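Local coordinates for mandelate racemase/muconate lactonizing enzyme-like protein (Rubrobacter xylanophilus DSM 9941, PDB 2QQ6) that binds magnesium and probably acts as a lyase or related enzyme of the mandelate racemase/muconate lactonizing branch of the enolase superfamily, at residues R120-T132 with A157-D171. Residues are numbered along the deposited sequence; the frame is centred on the assembly and turned at random.
Sequences RRVRLYADCNAGT and AREAVERGFDAIKLD
Two parallel strands of the C-terminal barrel meet where Ala-126 pairs with Ile-168 and bonds to its two neighbours: Ala-126 N gives a hydrogen bond to Ala-167 O (2.8 Å), and Ala-126 O accepts one from Lys-169 N. Cys-128 N carries the pairing on to Lys-169 O (2.7 Å). On the face bearing Tyr-125, Asp-127 and Lys-169, the lysine chain runs extended, CG anti to the backbone N (chi1 -178°). Its CD meets the edge of the Tyr-125 ring near the ring plane, and NZ hydrogen-bonds to Tyr-125 OH (3.1 Å). Asp-127 OD2 lies beside the same methylene, yet NZ stays 4.2 Å from that oxygen and forms a salt bridge with Glu-242, a magnesium ligand. The lysine side chain comes within about 3 Å of the bound magnesium ion, inside the barrel.

Strand 121-127, helix 149-162 and strand 167-171 form a beta-alpha-beta unit, and the opposite face of the pair turns to that helix. There Ala-126 CB sits over one face of the Phe-165 ring, a CH-pi contact 4.1 Å from the centroid, and also touches Ala-160 CB. The Trp-344 ring meets that ring with its plane nearly parallel. Cys-128 SG packs on Ile-168 CG1 (3.7 Å). Just before strand 167-171, Asp-166 reaches over a face of the Arg-123 guanidinium in a loose salt bridge (NH2 to OD2 3.4 Å), the planes 37° apart; the stronger partner of NH2 is Glu-212.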
loop_
_atom_site.group_PDB
_atom_site.type_symbol
_atom_site.label_atom_id
_atom_site.label_comp_id
_atom_site.label_asym_id
_atom_site.label_seq_id
_atom_site.Cartn_x
_atom_site.Cartn_y
_atom_site.Cartn_z
ATOM N N ARG B 120 -12.391 -12.179 -29.274
ATOM C CA ARG B 120 -12.670 -10.782 -29.598
ATOM C C ARG B 120 -13.760 -10.141 -28.738
ATOM O O ARG B 120 -13.777 -8.922 -28.567
ATOM C CB ARG B 120 -13.041 -10.653 -31.071
ATOM C CG ARG B 120 -12.619 -9.316 -31.679
ATOM C CD ARG B 120 -11.125 -9.297 -32.031
ATOM N NE ARG B 120 -10.925 -9.146 -33.475
ATOM C CZ ARG B 120 -9.780 -9.413 -34.107
ATOM N NH1 ARG B 120 -8.724 -9.851 -33.419
ATOM N NH2 ARG B 120 -9.679 -9.248 -35.430
ATOM N N ARG B 121 -14.674 -10.948 -28.208
ATOM C CA ARG B 121 -15.730 -10.412 -27.355
ATOM C C ARG B 121 -15.701 -11.115 -26.006
ATOM O O ARG B 121 -15.687 -12.356 -25.938
ATOM C CB ARG B 121 -17.101 -10.573 -28.003
ATOM C CG ARG B 121 -17.689 -11.963 -27.954
ATOM C CD ARG B 121 -19.104 -11.916 -28.518
ATOM N NE ARG B 121 -19.988 -12.918 -27.932
ATOM C CZ ARG B 121 -21.305 -12.766 -27.841
ATOM N NH1 ARG B 121 -21.870 -11.658 -28.297
ATOM N NH2 ARG B 121 -22.056 -13.712 -27.287
ATOM N N VAL B 122 -15.698 -10.305 -24.942
ATOM C CA VAL B 122 -15.625 -10.802 -23.573
ATOM C C VAL B 122 -16.913 -10.740 -22.753
ATOM O O VAL B 122 -17.624 -9.733 -22.708
ATOM C CB VAL B 122 -14.489 -10.087 -22.787
ATOM C CG1 VAL B 122 -13.409 -9.629 -23.757
ATOM C CG2 VAL B 122 -15.036 -8.922 -21.956
ATOM N N ARG B 123 -17.174 -11.850 -22.080
ATOM C CA ARG B 123 -18.349 -12.016 -21.248
ATOM C C ARG B 123 -18.207 -11.365 -19.876
ATOM O O ARG B 123 -17.147 -11.413 -19.247
ATOM C CB ARG B 123 -18.619 -13.506 -21.111
ATOM C CG ARG B 123 -19.682 -13.881 -20.152
ATOM C CD ARG B 123 -19.580 -15.358 -19.936
ATOM N NE ARG B 123 -20.467 -15.815 -18.882
ATOM C CZ ARG B 123 -20.396 -17.019 -18.332
ATOM N NH1 ARG B 123 -19.470 -17.876 -18.745
ATOM N NH2 ARG B 123 -21.251 -17.363 -17.378
ATOM N N LEU B 124 -19.298 -10.763 -19.418
ATOM C CA LEU B 124 -19.327 -10.084 -18.128
ATOM C C LEU B 124 -20.215 -10.808 -17.137
ATOM O O LEU B 124 -20.877 -11.789 -17.483
ATOM C CB LEU B 124 -19.884 -8.677 -18.291
ATOM C CG LEU B 124 -19.208 -7.759 -19.287
ATOM C CD1 LEU B 124 -20.144 -6.618 -19.585
ATOM C CD2 LEU B 124 -17.883 -7.270 -18.736
ATOM N N TYR B 125 -20.203 -10.309 -15.900
ATOM C CA TYR B 125 -21.059 -10.816 -14.825
ATOM C C TYR B 125 -21.617 -9.577 -14.113
ATOM O O TYR B 125 -20.941 -8.538 -14.012
ATOM C CB TYR B 125 -20.304 -11.782 -13.876
ATOM C CG TYR B 125 -19.362 -11.217 -12.824
ATOM C CD1 TYR B 125 -19.856 -10.657 -11.646
ATOM C CD2 TYR B 125 -17.970 -11.357 -12.949
ATOM C CE1 TYR B 125 -19.002 -10.264 -10.614
ATOM C CE2 TYR B 125 -17.109 -10.965 -11.917
ATOM C CZ TYR B 125 -17.637 -10.425 -10.751
ATOM O OH TYR B 125 -16.817 -10.078 -9.697
ATOM N N ALA B 126 -22.869 -9.664 -13.672
ATOM C CA ALA B 126 -23.513 -8.526 -13.027
ATOM C C ALA B 126 -23.599 -8.607 -11.506
ATOM O O ALA B 126 -24.147 -9.559 -10.939
ATOM C CB ALA B 126 -24.903 -8.318 -13.623
ATOM N N ASP B 127 -23.031 -7.602 -10.852
ATOM C CA ASP B 127 -23.064 -7.528 -9.402
ATOM C C ASP B 127 -24.471 -7.027 -9.057
ATOM O O ASP B 127 -24.882 -5.955 -9.502
ATOM C CB ASP B 127 -21.989 -6.551 -8.908
ATOM C CG ASP B 127 -21.815 -6.585 -7.401
ATOM O OD1 ASP B 127 -22.722 -6.118 -6.674
ATOM O OD2 ASP B 127 -20.766 -7.093 -6.942
ATOM N N CYS B 128 -25.215 -7.808 -8.287
ATOM C CA CYS B 128 -26.566 -7.412 -7.935
ATOM C C CYS B 128 -26.629 -6.815 -6.554
ATOM O O CYS B 128 -27.495 -7.168 -5.770
ATOM C CB CYS B 128 -27.505 -8.611 -7.999
ATOM S SG CYS B 128 -27.594 -9.389 -9.609
ATOM N N ASN B 129 -25.707 -5.911 -6.255
ATOM C CA ASN B 129 -25.666 -5.255 -4.952
ATOM C C ASN B 129 -25.043 -3.871 -5.126
ATOM O O ASN B 129 -24.702 -3.198 -4.148
ATOM C CB ASN B 129 -24.829 -6.091 -3.978
ATOM C CG ASN B 129 -25.617 -6.525 -2.755
ATOM O OD1 ASN B 129 -26.040 -5.691 -1.950
ATOM N ND2 ASN B 129 -25.823 -7.834 -2.611
ATOM N N ALA B 130 -24.932 -3.461 -6.388
ATOM C CA ALA B 130 -24.328 -2.198 -6.795
ATOM C C ALA B 130 -24.704 -0.904 -6.051
ATOM O O ALA B 130 -23.831 -0.082 -5.762
ATOM C CB ALA B 130 -24.544 -2.013 -8.301
ATOM N N GLY B 131 -25.980 -0.708 -5.739
ATOM C CA GLY B 131 -26.370 0.522 -5.065
ATOM C C GLY B 131 -26.268 0.575 -3.543
ATOM O O GLY B 131 -26.326 1.667 -2.958
ATOM N N THR B 132 -26.122 -0.591 -2.908
ATOM C CA THR B 132 -26.027 -0.734 -1.447
ATOM C C THR B 132 -24.709 -0.227 -0.883
ATOM O O THR B 132 -24.539 -0.106 0.338
ATOM C CB THR B 132 -26.116 -2.214 -1.027
ATOM O OG1 THR B 132 -26.872 -2.961 -1.999
ATOM C CG2 THR B 132 -26.757 -2.331 0.376
ATOM N N ALA B 157 -31.828 -9.837 -9.676
ATOM C CA ALA B 157 -31.300 -11.047 -10.303
ATOM C C ALA B 157 -31.936 -11.221 -11.678
ATOM O O ALA B 157 -31.242 -11.337 -12.687
ATOM C CB ALA B 157 -31.599 -12.251 -9.443
ATOM N N ARG B 158 -33.265 -11.223 -11.707
ATOM C CA ARG B 158 -34.030 -11.367 -12.947
ATOM C C ARG B 158 -33.825 -10.199 -13.893
ATOM O O ARG B 158 -33.830 -10.366 -15.113
ATOM C CB ARG B 158 -35.513 -11.505 -12.620
ATOM C CG ARG B 158 -35.800 -12.815 -11.968
ATOM C CD ARG B 158 -37.216 -12.941 -11.530
ATOM N NE ARG B 158 -37.520 -14.346 -11.309
ATOM C CZ ARG B 158 -38.566 -14.779 -10.626
ATOM N NH1 ARG B 158 -39.406 -13.898 -10.094
ATOM N NH2 ARG B 158 -38.773 -16.086 -10.483
ATOM N N GLU B 159 -33.654 -9.016 -13.318
ATOM C CA GLU B 159 -33.434 -7.823 -14.102
ATOM C C GLU B 159 -32.151 -8.015 -14.907
ATOM O O GLU B 159 -32.069 -7.623 -16.074
ATOM C CB GLU B 159 -33.342 -6.606 -13.167
ATOM C CG GLU B 159 -32.563 -5.406 -13.713
ATOM C CD GLU B 159 -33.156 -4.805 -14.983
ATOM O OE1 GLU B 159 -32.492 -3.921 -15.578
ATOM O OE2 GLU B 159 -34.275 -5.206 -15.385
ATOM N N ALA B 160 -31.161 -8.648 -14.283
ATOM C CA ALA B 160 -29.867 -8.907 -14.921
ATOM C C ALA B 160 -29.965 -9.956 -16.031
ATOM O O ALA B 160 -29.368 -9.816 -17.097
ATOM C CB ALA B 160 -28.861 -9.356 -13.870
ATOM N N VAL B 161 -30.714 -11.016 -15.763
ATOM C CA VAL B 161 -30.891 -12.079 -16.735
ATOM C C VAL B 161 -31.583 -11.475 -17.952
ATOM O O VAL B 161 -31.193 -11.725 -19.095
ATOM C CB VAL B 161 -31.746 -13.219 -16.145
ATOM C CG1 VAL B 161 -31.627 -14.465 -17.016
ATOM C CG2 VAL B 161 -31.299 -13.516 -14.719
ATOM N N GLU B 162 -32.609 -10.672 -17.696
ATOM C CA GLU B 162 -33.339 -10.006 -18.763
ATOM C C GLU B 162 -32.380 -9.116 -19.535
ATOM O O GLU B 162 -32.368 -9.114 -20.764
ATOM C CB GLU B 162 -34.445 -9.143 -18.179
ATOM C CG GLU B 162 -35.788 -9.811 -18.114
ATOM C CD GLU B 162 -36.801 -8.958 -17.376
ATOM O OE1 GLU B 162 -36.822 -7.724 -17.604
ATOM O OE2 GLU B 162 -37.576 -9.522 -16.571
ATOM N N ARG B 163 -31.588 -8.352 -18.789
ATOM C CA ARG B 163 -30.602 -7.440 -19.352
ATOM C C ARG B 163 -29.633 -8.153 -20.284
ATOM O O ARG B 163 -28.908 -7.504 -21.044
ATOM C CB ARG B 163 -29.821 -6.775 -18.230
ATOM C CG ARG B 163 -30.477 -5.545 -17.649
ATOM C CD ARG B 163 -29.916 -4.302 -18.312
ATOM N NE ARG B 163 -29.734 -3.217 -17.352
ATOM C CZ ARG B 163 -28.889 -2.206 -17.534
ATOM N NH1 ARG B 163 -28.152 -2.153 -18.642
ATOM N NH2 ARG B 163 -28.772 -1.251 -16.612
ATOM N N GLY B 164 -29.604 -9.485 -20.203
ATOM C CA GLY B 164 -28.731 -10.263 -21.066
ATOM C C GLY B 164 -27.561 -10.934 -20.386
ATOM O O GLY B 164 -26.636 -11.394 -21.053
ATOM N N PHE B 165 -27.594 -10.997 -19.062
ATOM C CA PHE B 165 -26.511 -11.625 -18.316
ATOM C C PHE B 165 -26.844 -13.046 -17.871
ATOM O O PHE B 165 -28.007 -13.392 -17.675
ATOM C CB PHE B 165 -26.160 -10.790 -17.090
ATOM C CG PHE B 165 -25.600 -9.442 -17.417
ATOM C CD1 PHE B 165 -26.427 -8.422 -17.861
ATOM C CD2 PHE B 165 -24.243 -9.181 -17.254
ATOM C CE1 PHE B 165 -25.910 -7.156 -18.132
ATOM C CE2 PHE B 165 -23.714 -7.920 -17.524
ATOM C CZ PHE B 165 -24.548 -6.906 -17.961
ATOM N N ASP B 166 -25.816 -13.866 -17.710
ATOM C CA ASP B 166 -26.007 -15.240 -17.278
ATOM C C ASP B 166 -24.988 -15.560 -16.178
ATOM O O ASP B 166 -24.625 -16.713 -15.946
ATOM C CB ASP B 166 -25.840 -16.171 -18.469
ATOM C CG ASP B 166 -24.436 -16.144 -19.021
ATOM O OD1 ASP B 166 -23.825 -15.040 -19.058
ATOM O OD2 ASP B 166 -23.938 -17.221 -19.424
ATOM N N ALA B 167 -24.542 -14.500 -15.512
ATOM C CA ALA B 167 -23.589 -14.570 -14.416
ATOM C C ALA B 167 -23.946 -13.454 -13.423
ATOM O O ALA B 167 -23.845 -12.264 -13.728
ATOM C CB ALA B 167 -22.181 -14.389 -14.940
ATOM N N ILE B 168 -24.358 -13.854 -12.227
ATOM C CA ILE B 168 -24.769 -12.921 -11.192
ATOM C C ILE B 168 -23.877 -12.942 -9.955
ATOM O O ILE B 168 -23.386 -13.999 -9.578
ATOM C CB ILE B 168 -26.224 -13.255 -10.778
ATOM C CG1 ILE B 168 -27.198 -12.462 -11.643
ATOM C CG2 ILE B 168 -26.450 -12.969 -9.308
ATOM C CD1 ILE B 168 -26.972 -12.630 -13.128
ATOM N N LYS B 169 -23.674 -11.783 -9.325
ATOM C CA LYS B 169 -22.878 -11.708 -8.094
ATOM C C LYS B 169 -23.720 -11.138 -6.950
ATOM O O LYS B 169 -24.437 -10.158 -7.129
ATOM C CB LYS B 169 -21.635 -10.840 -8.282
ATOM C CG LYS B 169 -20.733 -10.754 -7.037
ATOM C CD LYS B 169 -19.576 -9.783 -7.287
ATOM C CE LYS B 169 -18.440 -9.934 -6.270
ATOM N NZ LYS B 169 -17.191 -9.227 -6.703
ATOM N N LEU B 170 -23.601 -11.745 -5.769
ATOM C CA LEU B 170 -24.376 -11.335 -4.596
ATOM C C LEU B 170 -23.641 -11.276 -3.258
ATOM O O LEU B 170 -22.715 -12.054 -3.010
ATOM C CB LEU B 170 -25.566 -12.273 -4.445
ATOM C CG LEU B 170 -26.882 -11.612 -4.815
ATOM C CD1 LEU B 170 -27.883 -12.668 -5.225
ATOM C CD2 LEU B 170 -27.368 -10.769 -3.629
ATOM N N ASP B 171 -24.082 -10.359 -2.395
ATOM C CA ASP B 171 -23.491 -10.189 -1.067
ATOM C C ASP B 171 -24.282 -10.933 -0.017
ATOM O O ASP B 171 -25.459 -11.209 -0.213
ATOM C CB ASP B 171 -23.460 -8.722 -0.649
ATOM C CG ASP B 171 -22.584 -7.880 -1.537
ATOM O OD1 ASP B 171 -21.628 -8.432 -2.128
ATOM O OD2 ASP B 171 -22.838 -6.659 -1.624
#